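Long-range contacts in lectin (Pleurotus ostreatus, PDB 6T1D), which binds galactose-containing sugars such as melibiose through calcium ions held at two separate sites along the chain: residues A[51-56]-A[122-127]; A[33-38]-A[143-148]; A[26-31]-A[265-270]; A[200-205]-A[339-344]. One frame throughout, in Å; residues are numbered along the deposited sequence.

Along the chain contacts 1, 2 and 3 are nested one inside the next, contact 4 follows 1 and 2 in series, and contacts 3 and 4 cross. Contact 1 (51-56 with 122-127) forms part of one calcium and sugar site, and contact 2, about 24 Å away between centres, holds the loop before strand 38-40 against edge strand 143-147. Contact 3 joins strand 26-27 to strand 264-268, the sheet neighbour of strand 232-242, its centre about 18 Å from that of contact 2 and about 23 Å from that of contact 4. Contact 4 pairs strands 202-205 and 334-341 near the second calcium site. Contact 3 ties an early part of the chain to the later half.

Contact 1. Residues A[51-56]-A[122-127]; sequences NIISTR and LVANSP. With CA (calcium ion), chain S; GLA (alpha-D-galactopyranose), chain G.
A G1 beta bulge sets N125 and S126 together against N51, in a loop that also supplies calcium ligands. N125 takes the left-handed backbone conformation (phi 59°) that the bulge requires, at the third position of a type II turn from V123 to S126. Two backbone hydrogen bonds close the pair. N51 N donates to S126 O over 2.8 Å, and S126 N returns a longer bond of 3.3 Å to N51 O. Beside the turn, I53 lays its CG1 branch along the peptide, 3.7 Å from A124 N. That branch stands anti to the carbonyl carbon (chi1 -62°), from where it also meets A124 CB at 4.1 Å.

On the other side, the calcium is bound by S126 OG at 2.4 Å and by P127 O at 2.6 Å, with D80, D81 and N121 completing the protein ligands. N121, whose OD1 binds the calcium, is held through ND2 by I52 O. The same ion takes galactose O3 at 2.4 Å and, more distantly, galactose O4, while V123 CG2 packs 3.6 Å from that O3. S126 OG also gives a hydrogen bond to V123 O across the turn. The serine hydroxyl is thus fixed by its metal bond and by V123 O, and the calcium would be expected to polarise it, strengthening it as a donor.

Contact 2. Residues A[33-38]-A[143-148]; sequences LSTSKW and SETFVT. Unlike the reference sequence in segment 33-38: S34 (reference Asn), T35 (reference Ala).
T35 meets V147 at about a right angle, its OG1 lying 3.9 Å from V147 CG1 while its carbonyl oxygen comes alongside the CG2 branch of the same valine. The residue is part of a type I turn from L33 to S36, exposed at its outer side, that leads into strand 38-40. S36 follows and presses its CB on V147 CB at 3.5 Å, tighter than usual van der Waals contact. With chi1 at 75° its OG folds back between the backbone N and the carbonyl carbon, which lets it donate to L33 O over 3.0 Å. S36 N reaches that oxygen from the same face, so two donors of one residue grip the carbonyl and close the turn.

At K37 hydrogen bonds replace the apolar packing. K37 N donates to T148 O over 3.0 Å, and T148 OG1 donates back to K37 O at 2.6 Å, the hydroxyl lying in the carbonyl plane of K37. The lysine CB and CG pass beside T148 O, after which the extended chain leads off to a salt bridge between NZ and E150.

T148 OG1 also accepts from the backbone N of A132 in the neighbouring strand 129-138. One buried hydroxyl is therefore used in both directions, donating a hydrogen bond to K37 O in the loop and accepting one from A132 N in the sheet, which links the end of edge strand 143-147 to both.

Contact 3. Residues A[26-31]-A[265-270]; sequences RQFQPA and AYTIPN. Unlike the reference sequence in segment 26-31: R26 (reference Ser).
F28 holds CG anti to the backbone N, beside the carbonyl carbon (chi1 172°), and a T267 chi1 of 36° sets OG1 between N and the carbonyl carbon, leaving CG2 anti to the carbonyl carbon and beside N, where the methyl reaches the rim of the phenyl ring. The methyl lies near the ring plane, with CG2 3.6 Å from F28 CD1. On the other side of the residue, F28 CB packs on A265 CB at 3.6 Å.

The main chains run as an antiparallel pair. R26 N donates to T267 O over 3.3 Å, and T267 N answers to R26 O at 3.2 Å. After the non-hydrogen-bonded pair Q27 and Y266, whose side chains diverge, F28 N makes the shortest of the three bonds, 2.8 Å to A265 O. Y266 CB sits against R26 O, its ring edge turned to that oxygen, and its hydroxyl goes on to Y245.

R26 and T267 cross obliquely, and the guanidinium passes T267 OG1 at a poor angle for bonding. That hydroxyl instead hydrogen-bonds a water, 2.7 Å away, which accepts from Q29 N. Further along, Q29 and A31 touch L135 in strand 129-138, so the segment spans from that strand to the sheet of 264-268.

One water thus bridges Q29 N and T267 OG1, so a backbone N-H just past the paired residues is tied to the partner strand by a side chain rather than by a backbone bond.

Contact 4. Residues A[200-205]-A[339-344]; sequences GSNWIW and IGAFGV
I339 packs on W203 and W205 at a classic beta bulge in the antiparallel pairing of strands 202-205 and 334-341, where I339 and G340 both face W203. I339 N donates to W203 O over 2.7 Å, and G340 N adds a weak bond to the same oxygen. The isoleucine side chain packs on both tryptophans through CB and CG1: CB is 4.1 Å from W203 CB, and CG1 meets W205 CB. The ring of W205 continues toward N284, a ligand of the second calcium.

G340, the second residue of the bulge, has an extended backbone with positive phi (164°). Its carbonyl is gripped by W203 N at 2.7 Å and lies at the edge of the indole. A341, in the non-hydrogen-bonded pair with N202, has its CA 3.2 Å from N202 OD1 and begins a type II turn that ends at V344.

F342 N donates to S201 O over 2.8 Å, while its ring, with CG opposite the backbone N (chi1 177°), meets W203 by an edge: CD1 lies 4.1 Å from NE1. The indole is stacked elsewhere on W347. G343, at the third position of the type II turn with positive phi, gives its N-H to a water, and V344 presses CG1 obliquely on W203 CD1 at 3.6 Å. The same water accepts from W203 NE1 at 3.2 Å and donates to V344 O.

Contact 1. Residues A[51-56]-A[122-127]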
# COMPACT_ATOMS: atom_id res chain seq x y z
N ASN A 51 9.94 9.13 49.95
CA ASN A 51 8.59 8.64 49.68
C ASN A 51 8.58 7.11 49.74
O ASN A 51 9.62 6.45 49.64
CB ASN A 51 8.08 9.11 48.31
CG ASN A 51 7.74 10.60 48.29
OD1 ASN A 51 8.61 11.45 48.13
ND2 ASN A 51 6.46 10.91 48.45
N ILE A 52 7.37 6.56 49.89
CA ILE A 52 7.22 5.12 50.09
C ILE A 52 7.26 4.40 48.75
O ILE A 52 7.12 4.99 47.68
CB ILE A 52 5.90 4.82 50.81
CG1 ILE A 52 4.75 5.41 50.00
CG2 ILE A 52 5.93 5.37 52.23
CD1 ILE A 52 3.39 5.04 50.50
N ILE A 53 7.46 3.08 48.82
CA ILE A 53 7.19 2.25 47.66
C ILE A 53 5.74 2.46 47.27
O ILE A 53 4.85 2.42 48.12
CB ILE A 53 7.46 0.76 47.96
CG1 ILE A 53 8.93 0.51 48.30
CG2 ILE A 53 6.97 -0.12 46.82
CD1 ILE A 53 9.25 -0.95 48.45
N SER A 54 5.50 2.75 45.99
CA SER A 54 4.15 3.00 45.52
C SER A 54 4.15 3.17 44.00
O SER A 54 5.19 3.41 43.38
CB SER A 54 3.55 4.25 46.19
OG SER A 54 4.37 5.38 46.00
N THR A 55 2.95 3.09 43.44
CA THR A 55 2.69 3.41 42.04
C THR A 55 1.66 4.52 42.02
O THR A 55 0.62 4.42 42.68
CB THR A 55 2.17 2.19 41.28
OG1 THR A 55 3.09 1.10 41.41
CG2 THR A 55 2.02 2.52 39.80
N ARG A 56 1.93 5.58 41.26
CA ARG A 56 1.08 6.76 41.28
C ARG A 56 0.82 7.26 39.87
O ARG A 56 1.64 7.08 38.97
CB ARG A 56 1.73 7.88 42.11
CG ARG A 56 1.92 7.53 43.59
CD ARG A 56 0.59 7.52 44.32
NE ARG A 56 0.71 7.31 45.76
CZ ARG A 56 0.57 6.13 46.37
NH1 ARG A 56 0.29 5.05 45.66
NH2 ARG A 56 0.70 6.04 47.69
N LEU A 122 10.48 2.33 43.80
CA LEU A 122 10.79 0.93 44.07
C LEU A 122 11.73 0.73 45.25
O LEU A 122 12.06 -0.41 45.58
CB LEU A 122 11.37 0.26 42.83
CG LEU A 122 10.46 0.31 41.60
CD1 LEU A 122 11.13 -0.38 40.43
CD2 LEU A 122 9.13 -0.33 41.91
N VAL A 123 12.20 1.81 45.87
CA VAL A 123 13.08 1.71 47.02
C VAL A 123 12.41 2.42 48.18
O VAL A 123 12.06 3.60 48.07
CB VAL A 123 14.46 2.33 46.74
CG1 VAL A 123 15.30 2.28 48.01
CG2 VAL A 123 15.14 1.63 45.58
N ALA A 124 12.25 1.70 49.28
CA ALA A 124 11.55 2.27 50.42
C ALA A 124 12.32 3.46 50.96
O ALA A 124 13.55 3.48 50.94
CB ALA A 124 11.37 1.22 51.51
N ASN A 125 11.57 4.48 51.38
CA ASN A 125 12.13 5.64 52.07
C ASN A 125 13.18 6.33 51.20
O ASN A 125 14.24 6.75 51.68
CB ASN A 125 12.71 5.20 53.42
CG ASN A 125 12.91 6.34 54.36
OD1 ASN A 125 11.94 6.89 54.90
ND2 ASN A 125 14.16 6.70 54.61
N SER A 126 12.88 6.46 49.91
CA SER A 126 13.77 7.05 48.92
C SER A 126 13.04 8.11 48.12
O SER A 126 11.81 8.15 48.09
CB SER A 126 14.31 5.97 47.97
OG SER A 126 13.32 5.54 47.06
N PRO A 127 13.78 9.01 47.48
CA PRO A 127 13.15 10.01 46.60
C PRO A 127 12.38 9.39 45.44
O PRO A 127 12.61 8.24 45.04
CB PRO A 127 14.34 10.83 46.09
CG PRO A 127 15.33 10.73 47.18
CD PRO A 127 15.18 9.35 47.77
CA CA S . 13.38 5.80 44.72
C1 GLA G . 18.95 5.14 44.65
C2 GLA G . 17.59 4.49 44.42
C3 GLA G . 16.62 5.42 43.83
C4 GLA G . 16.51 6.67 44.60
C5 GLA G . 17.89 7.33 44.83
C6 GLA G . 17.71 8.51 45.77
O2 GLA G . 17.75 3.36 43.54
O3 GLA G . 15.28 4.76 43.78
O4 GLA G . 15.91 6.38 45.88
O5 GLA G . 18.85 6.39 45.42
O6 GLA G . 18.97 8.88 46.31

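Contact 2. Residues A[33-38]-A[143-148]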
# COMPACT_ATOMS: atom_id res chain seq x y z
N LEU A 33 15.42 18.67 28.29
CA LEU A 33 14.91 18.54 29.65
C LEU A 33 15.19 19.76 30.53
O LEU A 33 14.72 19.79 31.67
CB LEU A 33 15.51 17.30 30.33
CG LEU A 33 15.13 15.92 29.79
CD1 LEU A 33 15.89 14.81 30.50
CD2 LEU A 33 13.67 15.74 29.98
N SER A 34 15.92 20.76 30.04
CA SER A 34 16.40 21.80 30.94
C SER A 34 15.27 22.70 31.46
O SER A 34 15.48 23.42 32.44
CB SER A 34 17.49 22.63 30.28
OG SER A 34 17.01 23.33 29.14
N THR A 35 14.10 22.70 30.84
CA THR A 35 12.99 23.49 31.36
C THR A 35 11.94 22.65 32.07
O THR A 35 10.92 23.19 32.51
CB THR A 35 12.35 24.30 30.24
OG1 THR A 35 12.12 23.46 29.10
CG2 THR A 35 13.23 25.45 29.86
N SER A 36 12.17 21.35 32.23
CA SER A 36 11.18 20.50 32.86
C SER A 36 11.52 20.35 34.33
O SER A 36 12.64 20.61 34.77
CB SER A 36 11.11 19.13 32.21
OG SER A 36 12.23 18.37 32.59
N LYS A 37 10.53 19.97 35.11
CA LYS A 37 10.71 19.80 36.53
C LYS A 37 10.40 18.36 36.88
O LYS A 37 9.64 17.69 36.19
CB LYS A 37 9.80 20.75 37.33
CG LYS A 37 9.76 22.18 36.80
CD LYS A 37 8.76 23.01 37.59
CE LYS A 37 8.58 24.40 36.99
NZ LYS A 37 7.37 25.10 37.54
N TRP A 38 11.03 17.89 37.95
CA TRP A 38 10.65 16.61 38.54
C TRP A 38 9.36 16.82 39.32
O TRP A 38 9.20 17.83 40.01
CB TRP A 38 11.75 16.09 39.46
CG TRP A 38 13.07 15.76 38.79
CD1 TRP A 38 14.15 16.57 38.67
CD2 TRP A 38 13.44 14.50 38.20
NE1 TRP A 38 15.17 15.91 38.02
CE2 TRP A 38 14.76 14.64 37.72
CE3 TRP A 38 12.79 13.28 38.02
CZ2 TRP A 38 15.43 13.61 37.07
CZ3 TRP A 38 13.45 12.26 37.38
CH2 TRP A 38 14.77 12.43 36.91
N SER A 143 6.34 24.65 16.59
CA SER A 143 6.40 23.60 17.60
C SER A 143 6.36 24.22 18.99
O SER A 143 6.74 25.38 19.17
CB SER A 143 7.65 22.72 17.40
OG SER A 143 7.67 22.17 16.10
N GLU A 144 5.92 23.43 19.97
CA GLU A 144 5.82 23.90 21.35
C GLU A 144 6.21 22.81 22.33
O GLU A 144 5.85 21.64 22.16
CB GLU A 144 4.41 24.34 21.70
CG GLU A 144 4.38 25.07 23.02
CD GLU A 144 2.98 25.36 23.48
OE1 GLU A 144 2.09 25.53 22.61
OE2 GLU A 144 2.79 25.44 24.72
N THR A 145 6.95 23.19 23.37
CA THR A 145 7.46 22.27 24.37
C THR A 145 6.56 22.28 25.60
O THR A 145 6.37 23.33 26.22
CB THR A 145 8.89 22.64 24.77
OG1 THR A 145 9.76 22.49 23.63
CG2 THR A 145 9.41 21.78 25.93
N PHE A 146 6.01 21.13 25.94
CA PHE A 146 5.30 20.93 27.19
C PHE A 146 6.18 20.04 28.06
O PHE A 146 6.91 19.19 27.54
CB PHE A 146 3.93 20.29 26.94
CG PHE A 146 3.07 21.07 25.99
CD1 PHE A 146 2.21 22.06 26.46
CD2 PHE A 146 3.10 20.82 24.63
CE1 PHE A 146 1.42 22.78 25.58
CE2 PHE A 146 2.31 21.54 23.75
CZ PHE A 146 1.46 22.52 24.23
N VAL A 147 6.17 20.28 29.38
CA VAL A 147 7.08 19.62 30.31
C VAL A 147 6.28 19.13 31.51
O VAL A 147 5.11 19.48 31.69
CB VAL A 147 8.23 20.53 30.80
CG1 VAL A 147 9.03 21.12 29.64
CG2 VAL A 147 7.70 21.60 31.72
N THR A 148 6.93 18.31 32.33
CA THR A 148 6.36 17.94 33.62
C THR A 148 6.46 19.11 34.59
O THR A 148 7.53 19.69 34.78
CB THR A 148 7.08 16.72 34.21
OG1 THR A 148 8.50 16.85 34.01
CG2 THR A 148 6.59 15.45 33.54

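Contact 3. Residues A[26-31]-A[265-270]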
# COMPACT_ATOMS: atom_id res chain seq x y z
N ARG A 26 12.70 18.90 7.45
CA ARG A 26 13.61 19.85 8.09
C ARG A 26 14.57 19.11 9.00
O ARG A 26 14.44 17.90 9.24
CB ARG A 26 12.85 20.93 8.86
CG ARG A 26 11.87 20.37 9.84
CD ARG A 26 11.25 21.46 10.68
NE ARG A 26 9.84 21.18 10.94
CZ ARG A 26 9.40 20.50 12.00
NH1 ARG A 26 10.27 20.01 12.89
NH2 ARG A 26 8.09 20.30 12.14
N GLN A 27 15.55 19.85 9.51
CA GLN A 27 16.49 19.31 10.47
C GLN A 27 15.78 18.94 11.77
O GLN A 27 14.91 19.67 12.25
CB GLN A 27 17.60 20.33 10.70
CG GLN A 27 18.58 20.02 11.78
CD GLN A 27 19.78 20.94 11.72
OE1 GLN A 27 20.81 20.60 11.14
NE2 GLN A 27 19.66 22.13 12.32
N PHE A 28 16.16 17.79 12.33
CA PHE A 28 15.53 17.31 13.56
C PHE A 28 15.77 18.28 14.71
O PHE A 28 16.87 18.81 14.88
CB PHE A 28 16.08 15.93 13.94
CG PHE A 28 15.63 15.46 15.29
CD1 PHE A 28 14.40 14.85 15.45
CD2 PHE A 28 16.43 15.63 16.40
CE1 PHE A 28 13.96 14.42 16.69
CE2 PHE A 28 16.00 15.21 17.65
CZ PHE A 28 14.76 14.60 17.78
N GLN A 29 14.72 18.51 15.49
CA GLN A 29 14.73 19.46 16.60
C GLN A 29 14.52 18.72 17.91
O GLN A 29 13.44 18.14 18.11
CB GLN A 29 13.64 20.50 16.36
CG GLN A 29 13.44 21.55 17.41
CD GLN A 29 12.35 22.51 16.99
OE1 GLN A 29 11.92 22.50 15.83
NE2 GLN A 29 11.91 23.35 17.92
N PRO A 30 15.48 18.71 18.82
CA PRO A 30 15.39 17.85 20.01
C PRO A 30 14.48 18.39 21.10
O PRO A 30 14.44 19.59 21.37
CB PRO A 30 16.83 17.81 20.52
CG PRO A 30 17.37 19.15 20.14
CD PRO A 30 16.76 19.44 18.77
N ALA A 31 13.79 17.46 21.75
CA ALA A 31 13.22 17.74 23.06
C ALA A 31 14.34 17.83 24.07
O ALA A 31 15.28 17.02 24.03
CB ALA A 31 12.23 16.65 23.46
N ALA A 265 20.18 14.07 11.48
CA ALA A 265 18.83 13.66 11.84
C ALA A 265 17.81 14.65 11.30
O ALA A 265 17.99 15.87 11.47
CB ALA A 265 18.69 13.52 13.36
N TYR A 266 16.74 14.14 10.67
CA TYR A 266 15.66 14.95 10.10
C TYR A 266 14.31 14.43 10.59
O TYR A 266 14.14 13.23 10.81
CB TYR A 266 15.65 14.89 8.56
CG TYR A 266 17.00 15.12 7.90
CD1 TYR A 266 17.93 14.10 7.81
CD2 TYR A 266 17.33 16.34 7.37
CE1 TYR A 266 19.17 14.31 7.21
CE2 TYR A 266 18.55 16.56 6.77
CZ TYR A 266 19.46 15.55 6.70
OH TYR A 266 20.68 15.78 6.10
N THR A 267 13.34 15.34 10.71
CA THR A 267 11.95 14.95 10.90
C THR A 267 11.19 15.27 9.61
O THR A 267 11.38 16.33 9.02
CB THR A 267 11.26 15.67 12.08
OG1 THR A 267 11.73 17.02 12.19
CG2 THR A 267 11.48 14.95 13.42
N ILE A 268 10.37 14.32 9.18
CA ILE A 268 9.53 14.48 8.00
C ILE A 268 8.08 14.51 8.47
O ILE A 268 7.52 13.46 8.82
CB ILE A 268 9.80 13.37 6.98
CG1 ILE A 268 11.23 13.48 6.45
CG2 ILE A 268 8.77 13.36 5.86
CD1 ILE A 268 11.81 12.16 6.10
N PRO A 269 7.46 15.69 8.53
CA PRO A 269 6.12 15.82 9.12
C PRO A 269 4.97 15.71 8.14
O PRO A 269 3.81 15.82 8.57
CB PRO A 269 6.19 17.23 9.71
CG PRO A 269 7.03 17.98 8.73
CD PRO A 269 8.03 17.00 8.18
N ASN A 270 5.24 15.47 6.86
CA ASN A 270 4.19 15.39 5.86
C ASN A 270 4.20 14.05 5.13
O ASN A 270 4.12 14.01 3.90
CB ASN A 270 4.33 16.53 4.86
CG ASN A 270 5.72 16.59 4.26
OD1 ASN A 270 6.69 16.19 4.90
ND2 ASN A 270 5.83 17.08 3.02
O HOH W 1 11.74 18.39 14.54

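Contact 4. Residues A[200-205]-A[339-344]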
# COMPACT_ATOMS: atom_id res chain seq x y z
N GLY A 200 22.13 -2.08 15.19
CA GLY A 200 21.07 -2.77 14.48
C GLY A 200 20.90 -2.33 13.04
O GLY A 200 20.24 -3.04 12.28
N SER A 201 21.45 -1.18 12.66
CA SER A 201 21.42 -0.80 11.26
C SER A 201 22.70 -1.26 10.57
O SER A 201 23.68 -1.62 11.22
CB SER A 201 21.24 0.71 11.12
OG SER A 201 20.07 1.13 11.80
N ASN A 202 22.68 -1.25 9.25
CA ASN A 202 23.81 -1.78 8.49
C ASN A 202 24.33 -0.74 7.51
O ASN A 202 23.55 0.01 6.92
CB ASN A 202 23.43 -3.05 7.73
CG ASN A 202 22.84 -4.13 8.63
OD1 ASN A 202 23.58 -4.81 9.35
ND2 ASN A 202 21.53 -4.30 8.57
N TRP A 203 25.64 -0.72 7.34
CA TRP A 203 26.22 -0.01 6.22
C TRP A 203 25.90 -0.78 4.95
O TRP A 203 26.24 -1.97 4.85
CB TRP A 203 27.73 0.12 6.40
CG TRP A 203 28.14 0.87 7.61
CD1 TRP A 203 28.37 0.35 8.85
CD2 TRP A 203 28.37 2.27 7.71
NE1 TRP A 203 28.74 1.35 9.72
CE2 TRP A 203 28.75 2.54 9.04
CE3 TRP A 203 28.30 3.33 6.80
CZ2 TRP A 203 29.05 3.82 9.48
CZ3 TRP A 203 28.60 4.59 7.23
CH2 TRP A 203 28.97 4.83 8.56
N ILE A 204 25.27 -0.13 3.98
CA ILE A 204 24.94 -0.80 2.72
C ILE A 204 25.58 -0.05 1.57
O ILE A 204 25.97 1.11 1.69
CB ILE A 204 23.43 -0.91 2.49
CG1 ILE A 204 22.83 0.49 2.36
CG2 ILE A 204 22.77 -1.71 3.61
CD1 ILE A 204 21.47 0.50 1.79
N TRP A 205 25.65 -0.73 0.42
CA TRP A 205 26.13 -0.11 -0.82
C TRP A 205 25.69 -0.99 -1.98
O TRP A 205 25.01 -2.01 -1.79
CB TRP A 205 27.64 0.06 -0.82
CG TRP A 205 28.10 1.12 -1.75
CD1 TRP A 205 28.69 0.94 -2.97
CD2 TRP A 205 28.03 2.53 -1.53
NE1 TRP A 205 28.99 2.17 -3.52
CE2 TRP A 205 28.59 3.16 -2.66
CE3 TRP A 205 27.55 3.32 -0.48
CZ2 TRP A 205 28.67 4.54 -2.78
CZ3 TRP A 205 27.63 4.69 -0.60
CH2 TRP A 205 28.18 5.29 -1.74
N ILE A 339 27.50 -4.01 3.72
CA ILE A 339 28.93 -3.90 4.00
C ILE A 339 29.23 -4.34 5.43
O ILE A 339 30.30 -4.89 5.71
CB ILE A 339 29.42 -2.46 3.74
CG1 ILE A 339 29.02 -2.01 2.33
CG2 ILE A 339 30.92 -2.35 3.93
CD1 ILE A 339 29.47 -2.95 1.24
N GLY A 340 28.30 -4.15 6.35
CA GLY A 340 28.51 -4.59 7.72
C GLY A 340 27.52 -3.94 8.65
O GLY A 340 27.05 -2.82 8.39
N ALA A 341 27.16 -4.64 9.73
CA ALA A 341 26.34 -4.06 10.78
C ALA A 341 27.07 -2.89 11.42
O ALA A 341 28.29 -2.79 11.35
CB ALA A 341 26.02 -5.11 11.84
N PHE A 342 26.31 -2.00 12.05
CA PHE A 342 26.95 -0.86 12.70
C PHE A 342 27.98 -1.38 13.69
O PHE A 342 27.70 -2.31 14.45
CB PHE A 342 25.93 0.04 13.40
CG PHE A 342 26.55 1.18 14.14
CD1 PHE A 342 27.25 2.17 13.47
CD2 PHE A 342 26.41 1.28 15.52
CE1 PHE A 342 27.84 3.23 14.16
CE2 PHE A 342 26.99 2.34 16.22
CZ PHE A 342 27.70 3.32 15.54
N GLY A 343 29.18 -0.79 13.66
CA GLY A 343 30.31 -1.28 14.41
C GLY A 343 31.40 -1.90 13.56
O GLY A 343 32.55 -2.02 14.02
N VAL A 344 31.09 -2.24 12.31
CA VAL A 344 32.08 -2.81 11.43
C VAL A 344 33.17 -1.78 11.13
O VAL A 344 32.98 -0.57 11.25
CB VAL A 344 31.39 -3.28 10.14
CG1 VAL A 344 31.01 -2.09 9.28
CG2 VAL A 344 32.29 -4.19 9.35
O HOH W 2 24.99 -2.72 14.86
O HOH W 3 30.87 0.70 11.96